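Alkyl hydroperoxide reductase/ Thiol specific antioxidant/ Mal allergen (Burkholderia ambifaria, PDB 5ENU) probably reduces hydrogen peroxide and organic hydroperoxides by thiol chemistry, as other peroxiredoxins of the AhpC/TSA family do. Local coordinates at residues E126-F130 and A141-V147; V40-Y44 and L105-V111; G75-D79 and V122-E126. All blocks are in the same frame, centred on the assembly; numbering follows the deposited sequence. Where two conformers were deposited one is given.

How the contacts relate
The three contacts lie round one mixed sheet. Contact 1 pairs strands 120-132 and 138-143. Contact 2 packs the end of helix 104-109 on strand 38-43, which lies between strands 71-77 and 120-132. Contact 3 reaches from the end of strand 71-77 to strand 120-132. The centres of contacts 1 and 2 are about 9 Å apart, those of 2 and 3 about 8 Å, and those of 1 and 3 about 12 Å. Along the chain, the segments of contacts 2 and 3 alternate, and contact 1 follows contact 2. Contacts 1 and 3 share Glu-126. Chain pieces distant in sequence thus close round one thioredoxin-like core.

Contact 1 of 3, residues E126-F130 and A141-V147; sequences ERSTF and AWRGIKV
Thr-129 and Trp-142 face each other as an antiparallel hydrogen-bonded pair of a beta hairpin. Thr-129 N donates to Trp-142 O at 2.9 Å. The return bond, Trp-142 N to Thr-129 O, has an angle of 163° at the hydrogen. Both acceptors are met in the carbonyl plane. Thr-129 O also lies in plane at the edge of the indole, 3.3 Å from Trp-142 CE3.

Past the strands, Arg-127 O accepts from Ile-145 N at 3.2 Å. Gly-144 N adds a weak, bent bond to the same oxygen.

Water 1 joins three side chains. It donates to Glu-126 OE1 at 2.7 Å and to Ser-128 OG, and it accepts from Arg-143 NH1. Ser-128 OG in turn donates a hydrogen bond to Glu-126 O at 2.7 Å, from above the carbonyl plane. Arg-143 NH1 has a second acceptor in Phe-109 O. The Arg-143 chain runs extended from CG to NE and carries its guanidinium to Phe-130. There the ring's edge meets the guanidinium face, with planes 72° apart.

Arg-127 NE donates to water 2 at 2.7 Å, and that water donates on to Ile-145 O. Val-147 CG2 sits over one face of the Arg-127 guanidinium, 3.6 Å from NE. Arg-127 NH2 forms a salt bridge with Glu-55.

Arg-127 also touches Cys-52 of helix 50-68, and this is consistent with its being the active-site arginine of peroxiredoxins. Thr-129 OG1 bonds to His-150 NE2 at the start of helix 150-160, and Trp-142 packs on Val-154 and Ala-157 of that helix. On the far side of strand 120-132, backbone bonds from Ser-128 and Phe-130 reach Phe-43 and Leu-41 of strand 38-43.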
loop_
_atom_site.group_PDB
_atom_site.type_symbol
_atom_site.label_atom_id
_atom_site.label_comp_id
_atom_site.label_asym_id
_atom_site.label_seq_id
_atom_site.Cartn_x
_atom_site.Cartn_y
_atom_site.Cartn_z
ATOM N N GLU A 126 -9.433 -3.348 -4.531
ATOM C CA GLU A 126 -9.787 -4.066 -3.318
ATOM C C GLU A 126 -8.790 -3.671 -2.228
ATOM O O GLU A 126 -7.587 -3.877 -2.393
ATOM C CB GLU A 126 -9.662 -5.560 -3.629
ATOM C CG GLU A 126 -10.033 -6.465 -2.487
ATOM C CD GLU A 126 -10.196 -7.914 -2.909
ATOM O OE1 GLU A 126 -9.213 -8.532 -3.366
ATOM O OE2 GLU A 126 -11.325 -8.427 -2.797
ATOM N N ARG A 127 -9.276 -3.069 -1.132
ATOM C CA ARG A 127 -8.396 -2.662 -0.032
ATOM C C ARG A 127 -7.566 -3.851 0.447
ATOM O O ARG A 127 -8.118 -4.861 0.886
ATOM C CB ARG A 127 -9.221 -2.115 1.145
ATOM C CG ARG A 127 -8.376 -1.414 2.214
ATOM C CD ARG A 127 -9.210 -1.002 3.444
ATOM N NE ARG A 127 -10.398 -0.238 3.079
ATOM C CZ ARG A 127 -10.389 1.061 2.770
ATOM N NH1 ARG A 127 -11.510 1.658 2.388
ATOM N NH2 ARG A 127 -9.262 1.777 2.837
ATOM N N SER A 128 -6.242 -3.730 0.348
ATOM C CA SER A 128 -5.338 -4.853 0.562
ATOM C C SER A 128 -4.013 -4.306 1.065
ATOM O O SER A 128 -3.604 -3.200 0.686
ATOM C CB SER A 128 -5.074 -5.631 -0.739
ATOM O OG SER A 128 -6.279 -6.047 -1.344
ATOM N N THR A 129 -3.311 -5.114 1.863
ATOM C CA THR A 129 -2.020 -4.729 2.434
ATOM C C THR A 129 -1.029 -5.862 2.267
ATOM O O THR A 129 -1.409 -7.034 2.290
ATOM C CB THR A 129 -2.183 -4.356 3.896
ATOM O OG1 THR A 129 -3.140 -3.304 3.975
ATOM C CG2 THR A 129 -0.862 -3.921 4.546
ATOM N N PHE A 130 0.240 -5.495 2.094
ATOM C CA PHE A 130 1.320 -6.440 1.853
ATOM C C PHE A 130 2.493 -6.097 2.754
ATOM O O PHE A 130 2.891 -4.933 2.840
ATOM C CB PHE A 130 1.720 -6.358 0.384
ATOM C CG PHE A 130 0.579 -6.689 -0.530
ATOM C CD1 PHE A 130 0.307 -8.020 -0.866
ATOM C CD2 PHE A 130 -0.285 -5.691 -0.989
ATOM C CE1 PHE A 130 -0.786 -8.334 -1.678
ATOM C CE2 PHE A 130 -1.379 -6.019 -1.789
ATOM C CZ PHE A 130 -1.613 -7.337 -2.137
ATOM N N ALA A 141 0.007 -11.259 3.123
ATOM C CA ALA A 141 -0.963 -10.475 2.380
ATOM C C ALA A 141 -2.271 -10.466 3.149
ATOM O O ALA A 141 -2.642 -11.465 3.779
ATOM C CB ALA A 141 -1.216 -11.079 0.994
ATOM N N TRP A 142 -2.968 -9.333 3.095
ATOM C CA TRP A 142 -4.320 -9.213 3.630
ATOM C C TRP A 142 -5.159 -8.642 2.494
ATOM O O TRP A 142 -4.960 -7.483 2.120
ATOM C CB TRP A 142 -4.333 -8.204 4.777
ATOM C CG TRP A 142 -3.575 -8.544 6.035
ATOM C CD1 TRP A 142 -4.110 -9.012 7.206
ATOM C CD2 TRP A 142 -2.175 -8.311 6.296
ATOM N NE1 TRP A 142 -3.124 -9.118 8.161
ATOM C CE2 TRP A 142 -1.929 -8.694 7.631
ATOM C CE3 TRP A 142 -1.104 -7.828 5.520
ATOM C CZ2 TRP A 142 -0.654 -8.621 8.225
ATOM C CZ3 TRP A 142 0.173 -7.747 6.113
ATOM C CH2 TRP A 142 0.386 -8.152 7.454
ATOM N N ARG A 143 -6.071 -9.426 1.925
ATOM C CA ARG A 143 -6.815 -8.968 0.751
ATOM C C ARG A 143 -8.273 -8.683 1.090
ATOM O O ARG A 143 -8.924 -9.478 1.782
ATOM C CB ARG A 143 -6.719 -9.974 -0.396
ATOM C CG ARG A 143 -5.285 -10.138 -0.905
ATOM C CD ARG A 143 -5.243 -11.054 -2.138
ATOM N NE ARG A 143 -3.904 -11.190 -2.733
ATOM C CZ ARG A 143 -3.402 -10.374 -3.664
ATOM N NH1 ARG A 143 -4.109 -9.333 -4.110
ATOM N NH2 ARG A 143 -2.174 -10.573 -4.138
ATOM N N GLY A 144 -8.776 -7.543 0.620
ATOM C CA GLY A 144 -10.181 -7.245 0.861
ATOM C C GLY A 144 -10.505 -7.110 2.334
ATOM O O GLY A 144 -11.579 -7.526 2.782
ATOM N N ILE A 145 -9.593 -6.552 3.114
ATOM C CA ILE A 145 -9.848 -6.458 4.542
ATOM C C ILE A 145 -10.675 -5.220 4.875
ATOM O O ILE A 145 -10.722 -4.233 4.124
ATOM C CB ILE A 145 -8.550 -6.535 5.374
ATOM C CG1 ILE A 145 -7.394 -5.753 4.734
ATOM C CG2 ILE A 145 -8.146 -8.022 5.601
ATOM C CD1 ILE A 145 -7.580 -4.242 4.613
ATOM N N LYS A 146 -11.324 -5.278 6.030
ATOM C CA LYS A 146 -11.975 -4.099 6.580
ATOM C C LYS A 146 -10.958 -3.291 7.377
ATOM O O LYS A 146 -9.927 -3.809 7.814
ATOM C CB LYS A 146 -13.171 -4.470 7.460
ATOM C CG LYS A 146 -12.804 -5.149 8.799
ATOM C CD LYS A 146 -14.065 -5.301 9.672
ATOM C CE LYS A 146 -13.757 -5.950 11.017
ATOM N NZ LYS A 146 -14.941 -5.894 11.916
ATOM N N VAL A 147 -11.244 -2.003 7.567
ATOM C CA VAL A 147 -10.285 -1.149 8.275
ATOM C C VAL A 147 -10.188 -1.473 9.768
ATOM O O VAL A 147 -9.060 -1.585 10.283
ATOM C CB VAL A 147 -10.551 0.343 8.007
ATOM C CG1 VAL A 147 -9.575 1.244 8.790
ATOM C CG2 VAL A 147 -10.451 0.638 6.522
HETATM O O HOH W 1 -6.596 -7.958 -3.397
HETATM O O HOH W 2 -12.559 -1.892 3.445
#

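Contact 2 of 3, residues V40-Y44 and L105-V111; sequences VLYFY and LCALFDV
This is a buried apolar contact between a strand and a helix end, in the core between one face of the mixed sheet and the end of helix 104-109. Leu-41 and Phe-43 point from strand 38-43 toward the last turn of that helix. The axes of the two short segments, strand 40-43 and helix 105-109, come within 10.9 Å and run at 106° to each other, so the helix lies across the strand. No hydrogen bond joins the two segments.

Phe-43 makes most of the touches. Its CE1 and CZ lie against Phe-109, with CZ 3.7 Å from Phe-109 CD1. The two rings meet obliquely, with planes at 45° and centroids 5.3 Å apart. Across the ring from CE1, Phe-43 CD2 is 3.8 Å from Val-111 CG2, and Val-111 CG1 lies over one ring face, offset toward the rim. Cys-106 SG comes in at the ring edge, 4.1 Å from Phe-43 CD2, a sulfur-aromatic contact.

Leu-41 reaches the Phe-109 ring from above. With CG anti to the backbone N (chi1 -170°), its CD2 lies over the ring face, 3.9 Å from the centroid, as a CH-pi contact. CD2 is also 3.5 Å from Phe-109 CZ.

The helix ends in a Schellman motif. Asp-110 takes a positive phi, and Val-111 N bonds back to Cys-106 O at 3.1 Å. This turn brings Val-111 back against Phe-43.

Val-40, Tyr-42 and Tyr-44 face the other way, toward helix 50-68. Helices on both faces of a central mixed sheet are characteristic of the thioredoxin fold, to which peroxiredoxins belong.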
loop_
_atom_site.group_PDB
_atom_site.type_symbol
_atom_site.label_atom_id
_atom_site.label_comp_id
_atom_site.label_asym_id
_atom_site.label_seq_id
_atom_site.Cartn_x
_atom_site.Cartn_y
_atom_site.Cartn_z
ATOM N N VAL A 40 5.532 -2.002 4.694
ATOM C CA VAL A 40 4.090 -2.185 4.672
ATOM C C VAL A 40 3.594 -1.380 3.478
ATOM O O VAL A 40 3.636 -0.141 3.500
ATOM C CB VAL A 40 3.440 -1.695 5.975
ATOM C CG1 VAL A 40 1.910 -1.725 5.857
ATOM C CG2 VAL A 40 3.931 -2.514 7.169
ATOM N N LEU A 41 3.156 -2.068 2.430
ATOM C CA LEU A 41 2.630 -1.422 1.235
ATOM C C LEU A 41 1.121 -1.623 1.289
ATOM O O LEU A 41 0.648 -2.755 1.144
ATOM C CB LEU A 41 3.230 -2.078 -0.003
ATOM C CG LEU A 41 2.959 -1.372 -1.329
ATOM C CD1 LEU A 41 3.644 0.002 -1.340
ATOM C CD2 LEU A 41 3.422 -2.242 -2.514
ATOM N N TYR A 42 0.370 -0.559 1.553
ATOM C CA TYR A 42 -1.073 -0.691 1.742
ATOM C C TYR A 42 -1.810 -0.009 0.595
ATOM O O TYR A 42 -1.563 1.173 0.312
ATOM C CB TYR A 42 -1.563 -0.233 3.133
ATOM C CG TYR A 42 -1.817 1.249 3.371
ATOM C CD1 TYR A 42 -0.813 2.097 3.860
ATOM C CD2 TYR A 42 -3.091 1.788 3.175
ATOM C CE1 TYR A 42 -1.059 3.444 4.106
ATOM C CE2 TYR A 42 -3.349 3.142 3.429
ATOM C CZ TYR A 42 -2.318 3.964 3.869
ATOM O OH TYR A 42 -2.535 5.304 4.142
ATOM N N PHE A 43 -2.690 -0.766 -0.065
ATOM C CA PHE A 43 -3.511 -0.255 -1.159
ATOM C C PHE A 43 -4.874 0.132 -0.614
ATOM O O PHE A 43 -5.485 -0.639 0.152
ATOM C CB PHE A 43 -3.712 -1.332 -2.232
ATOM C CG PHE A 43 -2.470 -1.649 -3.030
ATOM C CD1 PHE A 43 -1.463 -2.426 -2.496
ATOM C CD2 PHE A 43 -2.326 -1.163 -4.331
ATOM C CE1 PHE A 43 -0.328 -2.718 -3.238
ATOM C CE2 PHE A 43 -1.185 -1.448 -5.093
ATOM C CZ PHE A 43 -0.181 -2.225 -4.531
ATOM N N TYR A 44 -5.324 1.336 -0.969
ATOM C CA TYR A 44 -6.616 1.825 -0.507
ATOM C C TYR A 44 -7.391 2.383 -1.693
ATOM O O TYR A 44 -6.791 2.917 -2.631
ATOM C CB TYR A 44 -6.458 2.890 0.600
ATOM C CG TYR A 44 -5.688 4.134 0.179
ATOM C CD1 TYR A 44 -4.285 4.165 0.200
ATOM C CD2 TYR A 44 -6.370 5.284 -0.235
ATOM C CE1 TYR A 44 -3.591 5.316 -0.176
ATOM C CE2 TYR A 44 -5.676 6.436 -0.601
ATOM C CZ TYR A 44 -4.295 6.447 -0.573
ATOM O OH TYR A 44 -3.602 7.577 -0.949
ATOM N N LEU A 105 1.385 -0.906 -10.202
ATOM C CA LEU A 105 1.455 -1.644 -8.941
ATOM C C LEU A 105 0.166 -2.408 -8.670
ATOM O O LEU A 105 0.200 -3.509 -8.120
ATOM C CB LEU A 105 1.769 -0.714 -7.771
ATOM C CG LEU A 105 3.229 -0.337 -7.508
ATOM C CD1 LEU A 105 3.802 0.504 -8.649
ATOM C CD2 LEU A 105 3.336 0.395 -6.176
ATOM N N CYS A 106 -0.986 -1.834 -9.040
ATOM C CA CYS A 106 -2.244 -2.550 -8.814
ATOM C C CYS A 106 -2.274 -3.851 -9.594
ATOM O O CYS A 106 -2.792 -4.872 -9.110
ATOM C CB CYS A 106 -3.431 -1.675 -9.202
ATOM S SG CYS A 106 -3.805 -0.302 -8.103
ATOM N N ALA A 107 -1.696 -3.835 -10.799
ATOM C CA ALA A 107 -1.600 -5.043 -11.607
ATOM C C ALA A 107 -0.618 -6.029 -10.984
ATOM O O ALA A 107 -0.909 -7.226 -10.876
ATOM C CB ALA A 107 -1.160 -4.666 -13.014
ATOM N N LEU A 108 0.552 -5.536 -10.560
ATOM C CA LEU A 108 1.577 -6.396 -9.976
ATOM C C LEU A 108 1.068 -7.101 -8.718
ATOM O O LEU A 108 1.328 -8.294 -8.514
ATOM C CB LEU A 108 2.825 -5.569 -9.674
ATOM C CG LEU A 108 3.978 -6.281 -8.955
ATOM C CD1 LEU A 108 4.426 -7.499 -9.747
ATOM C CD2 LEU A 108 5.122 -5.288 -8.722
ATOM N N PHE A 109 0.343 -6.385 -7.862
ATOM C CA PHE A 109 -0.178 -6.927 -6.611
ATOM C C PHE A 109 -1.564 -7.529 -6.756
ATOM O O PHE A 109 -2.086 -8.090 -5.787
ATOM C CB PHE A 109 -0.114 -5.876 -5.502
ATOM C CG PHE A 109 1.284 -5.653 -4.997
ATOM C CD1 PHE A 109 2.175 -4.834 -5.695
ATOM C CD2 PHE A 109 1.722 -6.290 -3.835
ATOM C CE1 PHE A 109 3.486 -4.663 -5.237
ATOM C CE2 PHE A 109 3.028 -6.124 -3.372
ATOM C CZ PHE A 109 3.917 -5.310 -4.074
ATOM N N ASP A 110 -2.154 -7.426 -7.946
ATOM C CA ASP A 110 -3.404 -8.103 -8.291
ATOM C C ASP A 110 -4.565 -7.655 -7.396
ATOM O O ASP A 110 -5.337 -8.465 -6.880
ATOM C CB ASP A 110 -3.238 -9.629 -8.332
ATOM C CG ASP A 110 -4.360 -10.307 -9.077
ATOM O OD1 ASP A 110 -4.960 -9.686 -9.987
ATOM O OD2 ASP A 110 -4.645 -11.470 -8.739
ATOM N N VAL A 111 -4.709 -6.335 -7.238
ATOM C CA VAL A 111 -5.749 -5.770 -6.372
ATOM C C VAL A 111 -6.933 -5.195 -7.138
ATOM O O VAL A 111 -7.871 -4.696 -6.504
ATOM C CB VAL A 111 -5.192 -4.716 -5.384
ATOM C CG1 VAL A 111 -4.107 -5.309 -4.492
ATOM C CG2 VAL A 111 -4.671 -3.484 -6.133
#

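Contact 3 of 3, residues G75-D79 and V122-E126; sequences GVSRD and VRGIE
Arg-78 meets Arg-123 end-on, with the guanidinium turned so that Arg-123 O lies in its plane. Both terminal nitrogens grip this one oxygen. NH2 of Arg-78 gives the shorter bond to Arg-123 O, 2.9 Å, at an angle of 156°. NH1 of Arg-78 gives a longer, more bent bond to Arg-123 O of 3.2 Å. Both donors approach from the same face of the carbonyl plane.

The bend at chi3 (-63°) turns the end of Arg-78 along Ile-125. These two side chains run past each other in opposite directions. Arg-78 NE is 3.7 Å from Ile-125 CG1, and Ile-125 CD1 reaches 4.1 Å from Ser-77 CA.

The Arg-123 side chain crosses that of Arg-78 at about a right angle, with guanidinium planes 41° apart. Glu-103 forms salt bridges with both, to Arg-78 NH1 and to Arg-123 NE. Its carboxylate probably offsets their like charges.

Both arginines also pack on Ile-112 of strand 112-117, which pairs with strand 120-132. Ser-77 touches His-84 of helix 81-91. The contact therefore links the end of strand 71-77 to strand 120-132, two strands that flank strand 38-43 in the sheet.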
loop_
_atom_site.group_PDB
_atom_site.type_symbol
_atom_site.label_atom_id
_atom_site.label_comp_id
_atom_site.label_asym_id
_atom_site.label_seq_id
_atom_site.Cartn_x
_atom_site.Cartn_y
_atom_site.Cartn_z
ATOM N N GLY A 75 1.432 4.155 1.358
ATOM C CA GLY A 75 0.081 3.972 0.853
ATOM C C GLY A 75 0.048 4.084 -0.663
ATOM O O GLY A 75 0.852 4.791 -1.259
ATOM N N VAL A 76 -0.846 3.312 -1.302
ATOM C CA VAL A 76 -0.981 3.300 -2.761
ATOM C C VAL A 76 -2.450 3.445 -3.128
ATOM O O VAL A 76 -3.287 2.667 -2.658
ATOM C CB VAL A 76 -0.459 1.992 -3.394
ATOM C CG1 VAL A 76 -0.446 2.134 -4.919
ATOM C CG2 VAL A 76 0.925 1.637 -2.852
ATOM N N SER A 77 -2.760 4.411 -3.995
ATOM C CA SER A 77 -4.020 4.418 -4.723
ATOM C C SER A 77 -3.734 4.922 -6.127
ATOM O O SER A 77 -2.609 5.341 -6.436
ATOM C CB SER A 77 -5.101 5.274 -4.053
ATOM O OG SER A 77 -4.907 6.651 -4.357
ATOM N N ARG A 78 -4.760 4.919 -6.977
ATOM C CA ARG A 78 -4.583 5.395 -8.350
ATOM C C ARG A 78 -4.791 6.903 -8.487
ATOM O O ARG A 78 -4.678 7.427 -9.606
ATOM C CB ARG A 78 -5.501 4.617 -9.309
ATOM C CG ARG A 78 -5.258 3.101 -9.288
ATOM C CD ARG A 78 -6.371 2.324 -9.978
ATOM N NE ARG A 78 -7.661 2.498 -9.301
ATOM C CZ ARG A 78 -8.820 2.125 -9.823
ATOM N NH1 ARG A 78 -8.854 1.532 -11.013
ATOM N NH2 ARG A 78 -9.934 2.315 -9.134
ATOM N N ASP A 79 -5.080 7.607 -7.390
ATOM C CA ASP A 79 -5.269 9.057 -7.437
ATOM C C ASP A 79 -3.999 9.761 -7.912
ATOM O O ASP A 79 -2.889 9.236 -7.803
ATOM C CB ASP A 79 -5.677 9.592 -6.053
ATOM C CG ASP A 79 -7.020 9.066 -5.616
ATOM O OD1 ASP A 79 -8.028 9.540 -6.181
ATOM O OD2 ASP A 79 -7.075 8.148 -4.771
ATOM N N VAL A 122 -17.479 -1.123 -12.856
ATOM C CA VAL A 122 -16.575 -0.067 -12.425
ATOM C C VAL A 122 -15.263 -0.711 -11.991
ATOM O O VAL A 122 -15.263 -1.743 -11.303
ATOM C CB VAL A 122 -17.210 0.779 -11.303
ATOM C CG1 VAL A 122 -16.295 1.913 -10.878
ATOM C CG2 VAL A 122 -18.563 1.328 -11.770
ATOM N N ARG A 123 -14.151 -0.133 -12.434
ATOM C CA ARG A 123 -12.824 -0.672 -12.139
ATOM C C ARG A 123 -12.344 -0.121 -10.795
ATOM O O ARG A 123 -11.986 1.057 -10.691
ATOM C CB ARG A 123 -11.859 -0.305 -13.266
ATOM C CG ARG A 123 -10.543 -1.067 -13.203
ATOM C CD ARG A 123 -9.607 -0.615 -14.321
ATOM N NE ARG A 123 -8.511 -1.558 -14.507
ATOM C CZ ARG A 123 -8.624 -2.687 -15.195
ATOM N NH1 ARG A 123 -7.589 -3.514 -15.300
ATOM N NH2 ARG A 123 -9.783 -2.994 -15.792
ATOM N N GLY A 124 -12.345 -0.969 -9.759
ATOM C CA GLY A 124 -11.965 -0.567 -8.419
ATOM C C GLY A 124 -10.720 -1.273 -7.890
ATOM O O GLY A 124 -10.185 -2.199 -8.508
ATOM N N ILE A 125 -10.240 -0.779 -6.747
ATOM C CA ILE A 125 -9.175 -1.395 -5.949
ATOM C C ILE A 125 -9.839 -2.109 -4.781
ATOM O O ILE A 125 -10.685 -1.524 -4.093
ATOM C CB ILE A 125 -8.216 -0.319 -5.388
ATOM C CG1 ILE A 125 -7.269 0.216 -6.456
ATOM C CG2 ILE A 125 -7.420 -0.845 -4.149
ATOM C CD1 ILE A 125 -6.308 1.247 -5.908
ATOM N N GLU A 126 -9.433 -3.348 -4.531
ATOM C CA GLU A 126 -9.787 -4.066 -3.318
ATOM C C GLU A 126 -8.790 -3.671 -2.228
ATOM O O GLU A 126 -7.587 -3.877 -2.393
ATOM C CB GLU A 126 -9.662 -5.560 -3.629
ATOM C CG GLU A 126 -10.033 -6.465 -2.487
ATOM C CD GLU A 126 -10.196 -7.914 -2.909
ATOM O OE1 GLU A 126 -9.213 -8.532 -3.366
ATOM O OE2 GLU A 126 -11.325 -8.427 -2.797
#